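Local coordinates for protein N-alpha-acetyltransferase (Sulfolobus solfataricus strain P2, PDB 5C88) that transfers an acetyl group from acetyl-CoA to the free alpha-amino group at the N-terminus of proteins, preferring those that begin with serine, at residues Lys86-Ser91 / Glu123-Val128. Sequence-based numbering, arbitrary orientation.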
# COMPACT_ATOMS: atom_id res chain seq x y z
N LYS A 86 -10.70 2.28 -8.37
CA LYS A 86 -9.26 2.20 -8.17
C LYS A 86 -8.88 1.79 -6.75
O LYS A 86 -9.55 2.15 -5.76
CB LYS A 86 -8.61 3.53 -8.53
CG LYS A 86 -9.36 4.73 -8.06
CD LYS A 86 -8.80 6.01 -8.68
CE LYS A 86 -9.63 7.20 -8.28
NZ LYS A 86 -9.14 8.45 -8.88
N GLY A 87 -7.81 1.03 -6.66
CA GLY A 87 -7.34 0.54 -5.39
C GLY A 87 -6.25 1.47 -4.95
O GLY A 87 -5.29 1.72 -5.68
N HIS A 88 -6.40 2.03 -3.76
CA HIS A 88 -5.42 2.97 -3.26
C HIS A 88 -4.60 2.36 -2.11
O HIS A 88 -5.15 2.09 -1.04
CB HIS A 88 -6.11 4.26 -2.82
CG HIS A 88 -5.15 5.37 -2.54
ND1 HIS A 88 -5.52 6.51 -1.84
CD2 HIS A 88 -3.84 5.52 -2.83
CE1 HIS A 88 -4.48 7.31 -1.74
NE2 HIS A 88 -3.44 6.74 -2.34
N VAL A 89 -3.32 2.13 -2.35
CA VAL A 89 -2.41 1.72 -1.27
C VAL A 89 -2.18 2.92 -0.39
O VAL A 89 -1.38 3.78 -0.73
CB VAL A 89 -1.03 1.24 -1.77
CG1 VAL A 89 -0.12 0.82 -0.57
CG2 VAL A 89 -1.16 0.13 -2.77
N VAL A 90 -2.87 2.98 0.74
CA VAL A 90 -2.74 4.09 1.67
C VAL A 90 -1.43 4.02 2.48
O VAL A 90 -0.92 5.04 2.96
CB VAL A 90 -3.95 4.12 2.60
CG1 VAL A 90 -3.74 5.03 3.80
CG2 VAL A 90 -5.18 4.52 1.81
N SER A 91 -0.87 2.83 2.62
CA SER A 91 0.23 2.63 3.57
C SER A 91 0.81 1.23 3.44
O SER A 91 0.07 0.26 3.27
CB SER A 91 -0.27 2.86 5.00
OG SER A 91 0.80 2.87 5.91
N GLU A 123 -7.37 -0.33 -11.55
CA GLU A 123 -6.01 0.14 -11.35
C GLU A 123 -5.70 0.34 -9.88
O GLU A 123 -6.60 0.47 -9.04
CB GLU A 123 -5.77 1.44 -12.11
CG GLU A 123 -6.68 2.57 -11.69
CD GLU A 123 -6.01 3.91 -11.82
OE1 GLU A 123 -4.95 4.10 -11.17
OE2 GLU A 123 -6.52 4.77 -12.57
N ILE A 124 -4.41 0.35 -9.58
CA ILE A 124 -3.92 0.57 -8.24
C ILE A 124 -2.85 1.66 -8.27
O ILE A 124 -1.90 1.59 -9.06
CB ILE A 124 -3.36 -0.73 -7.61
CG1 ILE A 124 -2.63 -0.41 -6.30
CG2 ILE A 124 -2.42 -1.46 -8.57
CD1 ILE A 124 -1.90 -1.60 -5.70
N TYR A 125 -3.01 2.66 -7.41
CA TYR A 125 -2.06 3.76 -7.36
C TYR A 125 -1.60 4.05 -5.94
O TYR A 125 -2.17 3.54 -4.98
CB TYR A 125 -2.66 5.03 -7.97
CG TYR A 125 -3.65 5.78 -7.10
CD1 TYR A 125 -3.27 6.93 -6.40
CD2 TYR A 125 -4.99 5.38 -7.01
CE1 TYR A 125 -4.18 7.64 -5.61
CE2 TYR A 125 -5.91 6.08 -6.24
CZ TYR A 125 -5.50 7.20 -5.54
OH TYR A 125 -6.42 7.89 -4.77
N LEU A 126 -0.58 4.89 -5.83
CA LEU A 126 -0.05 5.31 -4.54
C LEU A 126 0.76 6.62 -4.62
O LEU A 126 1.08 7.11 -5.69
CB LEU A 126 0.82 4.19 -3.97
CG LEU A 126 1.73 3.50 -4.98
CD1 LEU A 126 3.04 4.27 -5.13
CD2 LEU A 126 2.00 2.04 -4.63
N GLU A 127 1.07 7.20 -3.47
CA GLU A 127 1.98 8.33 -3.39
C GLU A 127 3.28 7.86 -2.78
O GLU A 127 3.25 7.14 -1.80
CB GLU A 127 1.40 9.47 -2.55
CG GLU A 127 0.26 10.22 -3.22
CD GLU A 127 -1.09 9.57 -2.99
OE1 GLU A 127 -1.14 8.46 -2.42
OE2 GLU A 127 -2.11 10.20 -3.38
N VAL A 128 4.41 8.25 -3.35
CA VAL A 128 5.69 7.95 -2.73
C VAL A 128 6.59 9.18 -2.81
O VAL A 128 6.59 9.90 -3.80
CB VAL A 128 6.39 6.72 -3.38
CG1 VAL A 128 6.79 6.98 -4.82
CG2 VAL A 128 7.61 6.34 -2.58
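The imidazole of H88 lies almost flat on the phenol ring of Y125, an offset stack with centroids 4.1 Å apart and planes 9° from parallel, while its NE2 donates within the ring plane to OE1 of E127 at 2.9 Å. OE1 receives this proton through its syn lone pair, with the carboxylate plane turned 57° from the ring. Both H88 and E127 are known zinc ligands of this enzyme; here they bond to each other directly. With CG anti to the backbone N (chi1 -169°), the H88 ring leans across to the neighbouring strand and over CZ and CE1 of Y125. The carboxylate of E71 on strand 61-72 is hydrogen-bonded to both rings, OE1 to H88 ND1 and OE2 to Y125 OH, so each nitrogen of the imidazole has a carboxylate partner. Replacing H88 by an alanine is likely to leave E127 OE1 without its ring donor, strip one face of Y125 of its stacking partner and cost the zinc site a ligand. Beneath these side chains, the two strands run parallel as the ends of a beta-alpha-beta crossover through helix 103-117, in the central sheet of the GNAT fold. G87 turns both its N and its O to the neighbouring strand, N donating to E123 O at 2.7 Å and O accepting from Y125 N at 3.0 Å, and V89 N continues the ladder to Y125 O at 3.2 Å. On the face opposite H88, V89 CG2 meets I124 CD1 at 3.5 Å, and L108 of the crossover helix packs on both. Toward the start of the strands, the extended chain of K86 passes Y125, CD lying 3.8 Å from CE2, before its NZ bonds to F74 O; the E123 carboxylate turns instead to S75 and N76, where S75 influences loop conformation and thermostability.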